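Local atomic coordinates of sesquisabinene B synthase 2 (Santalum album, PDB entry 6A2A), a protein that probably cyclises farnesyl diphosphate to the sesquiterpene sesquisabinene B, as a plant terpene synthase that depends on magnesium or manganese. Residues Glu329-Ile334 and Met352-Met357; Asn33-Leu38 and Phe277-Leu282. One frame throughout, in Å; residues are numbered along the deposited sequence.

Overall arrangement
Both contacts sit on the same side of the chain's centre, with their own centres about 21 Å apart. Their nearest atoms come within about 4 Å but do not touch. Contact 1 packs two neighbouring helices of the metal-binding domain in a buried contact. Contact 2 ties the N-terminal segment to the turn that opens helix 281-292 of that domain, and it bridges 238 intervening residues. Helix 299-321, which carries the magnesium ligands D316 and D320, packs on contact 1 and also meets F277 and A278 beside contact 2. Contact 1 is the one near the metal site: the F331 side chain is about 10 Å from that of D316. Contact 2 lies away from the annotated sites.

Contact 1 of 2, residues Glu329-Ile334 and Met352-Met357; sequences ELFTDI and MPLLTM
P353 touches F331 only lightly: its carbonyl carbon lies 4.4 Å from CZ at the end of the ring, in an oblique position.

L354 carries the contact. Its CG is anti to the backbone N (chi1 171°), and its side chain slides past that of F331 in the opposite direction. CD1 lies over one ring face of F331, 3.8 Å from the centroid and displaced toward the rim, which makes a CH-pi contact. CB of L354 lies over the same face, 3.7 Å from F331 CE2. The CA of L354 is 3.6 Å from F331 CZ, so the ring reaches the backbone of the facing helix. The other methyl, L354 CD2, turns to I334. It meets I334 CD1 at 3.8 Å and also touches CG2. These two side chains cross at about a right angle.

T356 reaches back to the carbonyl of M352, which accepts from both its N and its OG1. The T356 hydroxyl bond is 3.0 Å from OG1 to M352 O and comes from above the carbonyl plane. It ties this side chain back to its own helix.

M357 closes the row with its sulfur. SD lies 4.2 Å from F331 CE1, a Met-aromatic contact with an oblique approach, 73° off the ring normal. I315 of helix 299-321 touches both F331 and M357, and Y319 meets F331 edge-to-face. On another flank, Y366 of the second subunit packs on L355.

No hydrogen bond joins the segments. The short axes run nearly parallel, at 13°, and stay 11.1 Å apart, a gap bridged mainly by side chains, with the F331 ring reaching the facing backbone. This is apolar helix-helix packing in the all-helical class I terpene synthase fold, against helix 299-321, which supplies D316 and D320 to the metal site.

Contact 2 of 2, residues Asn33-Leu38 and Phe277-Leu282; sequences NYPPNL and FARNGL
N37 and N280 hold the tight part of this contact, where each segment gives one backbone N-H to an asparagine side chain of the other. N280 N donates to N37 OD1 at 3.1 Å, reaching it from above the carbonyl plane. In return L38 N donates to N280 OD1 at 2.7 Å, with the donor tilted 17° from that carbonyl plane. The two asparagine side chains slide past each other in opposite directions, and their amide planes stand 57° apart. N37 CB is only 3.1 Å from N280 OD1, a close approach. L38 crosses N280 at about a right angle, with its CG 3.5 Å from N280 ND2. E546 of helix 546-558 touches both L38 and N280.

The other side is looser and faces solvent. P35 follows a cis peptide bond, and its CB rests 3.8 Å from CD of R279. The R279 chain leaves the backbone extended and bends at chi3 (57°). P36 O lies 3.7 Å from R279 CD, at the guanidinium edge, but makes no direct bond there. A water spans the gap. It donates to P36 O and accepts from N280 ND2 at 3.0 Å, with a weak bond from R279 NH2. The main polar partner of R279 is E546, through a salt bridge from NH2.

The type II beta turn from A278 to G281 is closed by G281 N to A278 O. N280, within this turn, is at the N-cap position of helix 281-292, although its side chain makes no capping bond and serves the N-terminal segment instead. The result is a reciprocal pair of backbone N-H to asparagine side-chain hydrogen bonds, holding the N-terminal segment against the start of a helix in the metal-binding domain of this plant terpene synthase.

Contact 1 of 2, residues Glu329-Ile334 and Met352-Met357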
loop_
_atom_site.group_PDB
_atom_site.type_symbol
_atom_site.label_atom_id
_atom_site.label_comp_id
_atom_site.label_asym_id
_atom_site.label_seq_id
_atom_site.Cartn_x
_atom_site.Cartn_y
_atom_site.Cartn_z
ATOM N N GLU A 329 21.961 -20.720 0.269
ATOM C CA GLU A 329 23.237 -20.021 0.602
ATOM C C GLU A 329 23.257 -18.629 0.008
ATOM O O GLU A 329 23.702 -17.707 0.665
ATOM C CB GLU A 329 24.498 -20.709 0.015
ATOM C CG GLU A 329 24.593 -22.167 0.362
ATOM C CD GLU A 329 25.907 -22.861 0.018
ATOM O OE1 GLU A 329 26.685 -22.319 -0.818
ATOM O OE2 GLU A 329 26.136 -23.953 0.593
ATOM N N LEU A 330 22.812 -18.469 -1.218
ATOM C CA LEU A 330 22.808 -17.128 -1.815
ATOM C C LEU A 330 21.701 -16.257 -1.169
ATOM O O LEU A 330 21.907 -15.097 -0.987
ATOM C CB LEU A 330 22.577 -17.231 -3.324
ATOM C CG LEU A 330 22.521 -15.909 -4.086
ATOM C CD1 LEU A 330 23.750 -15.055 -3.824
ATOM C CD2 LEU A 330 22.306 -16.127 -5.574
ATOM N N PHE A 331 20.519 -16.831 -0.937
ATOM C CA PHE A 331 19.440 -16.081 -0.224
ATOM C C PHE A 331 19.988 -15.511 1.082
ATOM O O PHE A 331 19.831 -14.300 1.420
ATOM C CB PHE A 331 18.240 -17.012 -0.034
ATOM C CG PHE A 331 16.936 -16.352 0.322
ATOM C CD1 PHE A 331 16.798 -15.585 1.476
ATOM C CD2 PHE A 331 15.825 -16.556 -0.474
ATOM C CE1 PHE A 331 15.554 -15.076 1.827
ATOM C CE2 PHE A 331 14.592 -16.009 -0.134
ATOM C CZ PHE A 331 14.471 -15.246 0.990
ATOM N N THR A 332 20.673 -16.371 1.854
ATOM C CA THR A 332 21.190 -16.014 3.152
ATOM C C THR A 332 22.272 -14.944 3.003
ATOM O O THR A 332 22.304 -13.951 3.719
ATOM C CB THR A 332 21.708 -17.229 3.921
ATOM O OG1 THR A 332 20.638 -18.163 4.092
ATOM C CG2 THR A 332 22.282 -16.883 5.279
ATOM N N ASP A 333 23.150 -15.109 2.041
ATOM C CA ASP A 333 24.259 -14.122 1.831
ATOM C C ASP A 333 23.761 -12.733 1.413
ATOM O O ASP A 333 24.258 -11.669 1.893
ATOM C CB ASP A 333 25.205 -14.698 0.760
ATOM C CG ASP A 333 26.318 -13.730 0.371
ATOM O OD1 ASP A 333 27.067 -13.302 1.239
ATOM O OD2 ASP A 333 26.411 -13.410 -0.838
ATOM N N ILE A 334 22.779 -12.692 0.534
ATOM C CA ILE A 334 22.184 -11.408 0.113
ATOM C C ILE A 334 21.591 -10.728 1.345
ATOM O O ILE A 334 21.770 -9.524 1.550
ATOM C CB ILE A 334 21.134 -11.653 -0.977
ATOM C CG1 ILE A 334 21.836 -11.927 -2.317
ATOM C CG2 ILE A 334 20.127 -10.517 -1.074
ATOM C CD1 ILE A 334 20.926 -12.442 -3.384
ATOM N N MET A 352 11.292 -13.640 -5.625
ATOM C CA MET A 352 10.128 -12.759 -5.251
ATOM C C MET A 352 9.991 -12.695 -3.721
ATOM O O MET A 352 9.974 -11.586 -3.131
ATOM C CB MET A 352 8.867 -13.179 -5.992
ATOM C CG MET A 352 8.908 -12.701 -7.466
ATOM S SD MET A 352 7.523 -13.215 -8.441
ATOM C CE MET A 352 6.199 -12.421 -7.529
ATOM N N PRO A 353 10.008 -13.850 -3.022
ATOM C CA PRO A 353 10.103 -13.775 -1.547
ATOM C C PRO A 353 11.297 -12.969 -1.034
ATOM O O PRO A 353 11.208 -12.228 -0.025
ATOM C CB PRO A 353 10.229 -15.244 -1.132
ATOM C CG PRO A 353 9.479 -15.996 -2.232
ATOM C CD PRO A 353 9.860 -15.219 -3.471
ATOM N N LEU A 354 12.454 -13.151 -1.621
ATOM C CA LEU A 354 13.637 -12.471 -1.180
ATOM C C LEU A 354 13.435 -10.953 -1.275
ATOM O O LEU A 354 13.715 -10.197 -0.329
ATOM C CB LEU A 354 14.846 -12.883 -2.017
ATOM C CG LEU A 354 16.125 -12.078 -1.795
ATOM C CD1 LEU A 354 16.644 -12.275 -0.405
ATOM C CD2 LEU A 354 17.201 -12.501 -2.784
ATOM N N LEU A 355 13.025 -10.512 -2.437
ATOM C CA LEU A 355 12.955 -9.089 -2.663
ATOM C C LEU A 355 11.767 -8.492 -1.901
ATOM O O LEU A 355 11.805 -7.298 -1.512
ATOM C CB LEU A 355 12.812 -8.805 -4.161
ATOM C CG LEU A 355 14.080 -9.053 -4.983
ATOM C CD1 LEU A 355 13.804 -8.901 -6.477
ATOM C CD2 LEU A 355 15.209 -8.146 -4.533
ATOM N N THR A 356 10.730 -9.282 -1.644
ATOM C CA THR A 356 9.647 -8.781 -0.790
ATOM C C THR A 356 10.119 -8.620 0.658
ATOM O O THR A 356 9.787 -7.650 1.320
ATOM C CB THR A 356 8.399 -9.633 -0.936
ATOM O OG1 THR A 356 7.940 -9.608 -2.297
ATOM C CG2 THR A 356 7.313 -9.163 0.010
ATOM N N MET A 357 10.881 -9.579 1.177
ATOM C CA MET A 357 11.498 -9.443 2.472
ATOM C C MET A 357 12.322 -8.160 2.559
ATOM O O MET A 357 12.211 -7.405 3.512
ATOM C CB MET A 357 12.392 -10.652 2.790
ATOM C CG MET A 357 13.272 -10.446 4.038
ATOM S SD MET A 357 14.694 -11.555 3.982
ATOM C CE MET A 357 15.684 -10.760 2.708
#

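Contact 2 of 2, residues Asn33-Leu38 and Phe277-Leu282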
loop_
_atom_site.group_PDB
_atom_site.type_symbol
_atom_site.label_atom_id
_atom_site.label_comp_id
_atom_site.label_asym_id
_atom_site.label_seq_id
_atom_site.Cartn_x
_atom_site.Cartn_y
_atom_site.Cartn_z
ATOM N N ASN A 33 -7.310 -17.834 -6.047
ATOM C CA ASN A 33 -6.046 -18.522 -5.981
ATOM C C ASN A 33 -6.317 -20.021 -6.089
ATOM O O ASN A 33 -7.399 -20.473 -5.792
ATOM C CB ASN A 33 -5.300 -18.179 -4.687
ATOM C CG ASN A 33 -4.554 -16.861 -4.761
ATOM O OD1 ASN A 33 -4.871 -15.921 -4.047
ATOM N ND2 ASN A 33 -3.574 -16.775 -5.643
ATOM N N TYR A 34 -5.313 -20.766 -6.536
ATOM C CA TYR A 34 -5.353 -22.199 -6.454
ATOM C C TYR A 34 -3.994 -22.660 -5.958
ATOM O O TYR A 34 -3.021 -22.181 -6.484
ATOM C CB TYR A 34 -5.643 -22.857 -7.804
ATOM C CG TYR A 34 -5.812 -24.341 -7.651
ATOM C CD1 TYR A 34 -7.015 -24.871 -7.198
ATOM C CD2 TYR A 34 -4.735 -25.210 -7.826
ATOM C CE1 TYR A 34 -7.173 -26.232 -7.012
ATOM C CE2 TYR A 34 -4.878 -26.571 -7.629
ATOM C CZ TYR A 34 -6.102 -27.077 -7.220
ATOM O OH TYR A 34 -6.256 -28.415 -7.033
ATOM N N PRO A 35 -3.924 -23.515 -4.948
ATOM C CA PRO A 35 -5.058 -24.023 -4.171
ATOM C C PRO A 35 -5.802 -22.897 -3.433
ATOM O O PRO A 35 -5.186 -21.886 -3.153
ATOM C CB PRO A 35 -4.424 -24.972 -3.147
ATOM C CG PRO A 35 -3.088 -25.356 -3.725
ATOM C CD PRO A 35 -2.687 -24.245 -4.673
ATOM N N PRO A 36 -7.067 -23.061 -3.149
ATOM C CA PRO A 36 -7.775 -21.953 -2.542
ATOM C C PRO A 36 -7.405 -21.631 -1.110
ATOM O O PRO A 36 -7.124 -22.465 -0.324
ATOM C CB PRO A 36 -9.217 -22.415 -2.624
ATOM C CG PRO A 36 -9.132 -23.858 -2.526
ATOM C CD PRO A 36 -7.893 -24.260 -3.219
ATOM N N ASN A 37 -7.451 -20.369 -0.770
ATOM C CA ASN A 37 -7.176 -19.982 0.587
ATOM C C ASN A 37 -8.466 -20.048 1.386
ATOM O O ASN A 37 -9.514 -20.265 0.860
ATOM C CB ASN A 37 -6.580 -18.591 0.626
ATOM C CG ASN A 37 -5.231 -18.528 -0.044
ATOM O OD1 ASN A 37 -4.383 -19.335 0.212
ATOM N ND2 ASN A 37 -5.055 -17.585 -0.905
ATOM N N LEU A 38 -8.391 -19.762 2.664
ATOM C CA LEU A 38 -9.558 -19.828 3.528
ATOM C C LEU A 38 -10.700 -18.958 3.063
ATOM O O LEU A 38 -11.829 -19.344 3.156
ATOM C CB LEU A 38 -9.178 -19.471 4.951
ATOM C CG LEU A 38 -8.209 -20.428 5.625
ATOM C CD1 LEU A 38 -7.795 -19.859 6.949
ATOM C CD2 LEU A 38 -8.846 -21.790 5.820
ATOM N N PHE A 277 3.635 -22.303 -2.760
ATOM C CA PHE A 277 3.724 -22.692 -1.355
ATOM C C PHE A 277 3.042 -21.589 -0.521
ATOM O O PHE A 277 2.537 -20.546 -1.097
ATOM C CB PHE A 277 5.189 -22.983 -0.989
ATOM C CG PHE A 277 6.187 -21.993 -1.558
ATOM C CD1 PHE A 277 6.358 -20.740 -0.992
ATOM C CD2 PHE A 277 6.919 -22.286 -2.709
ATOM C CE1 PHE A 277 7.251 -19.822 -1.522
ATOM C CE2 PHE A 277 7.797 -21.355 -3.250
ATOM C CZ PHE A 277 7.975 -20.130 -2.662
ATOM N N ALA A 278 2.999 -21.791 0.800
ATOM C CA ALA A 278 2.544 -20.727 1.791
ATOM C C ALA A 278 1.074 -20.303 1.553
ATOM O O ALA A 278 0.634 -19.079 1.748
ATOM C CB ALA A 278 3.488 -19.546 1.790
ATOM N N ARG A 279 0.291 -21.323 1.196
ATOM C CA ARG A 279 -1.183 -21.290 1.298
ATOM C C ARG A 279 -1.618 -20.753 2.672
ATOM O O ARG A 279 -1.116 -21.169 3.723
ATOM C CB ARG A 279 -1.783 -22.685 1.106
ATOM C CG ARG A 279 -3.279 -22.669 0.830
ATOM C CD ARG A 279 -3.820 -24.028 0.446
ATOM N NE ARG A 279 -3.564 -25.058 1.446
ATOM C CZ ARG A 279 -4.465 -25.551 2.304
ATOM N NH1 ARG A 279 -4.152 -26.604 3.044
ATOM N NH2 ARG A 279 -5.660 -24.990 2.435
ATOM N N ASN A 280 -2.513 -19.790 2.622
ATOM C CA ASN A 280 -3.033 -19.123 3.796
ATOM C C ASN A 280 -2.001 -18.368 4.636
ATOM O O ASN A 280 -2.269 -18.006 5.727
ATOM C CB ASN A 280 -3.812 -20.083 4.665
ATOM C CG ASN A 280 -5.077 -20.573 3.999
ATOM O OD1 ASN A 280 -5.765 -19.839 3.373
ATOM N ND2 ASN A 280 -5.348 -21.816 4.138
ATOM N N GLY A 281 -0.829 -18.124 4.094
ATOM C CA GLY A 281 0.196 -17.424 4.819
ATOM C C GLY A 281 -0.206 -16.068 5.370
ATOM O O GLY A 281 0.038 -15.756 6.482
ATOM N N LEU A 282 -0.833 -15.277 4.541
ATOM C CA LEU A 282 -1.222 -13.949 4.941
ATOM C C LEU A 282 -2.323 -13.970 5.984
ATOM O O LEU A 282 -2.234 -13.342 6.988
ATOM C CB LEU A 282 -1.665 -13.155 3.737
ATOM C CG LEU A 282 -1.983 -11.676 3.878
ATOM C CD1 LEU A 282 -3.372 -11.510 4.380
ATOM C CD2 LEU A 282 -1.034 -10.865 4.709
HETATM O O HOH W 1 -7.470 -23.090 2.494
#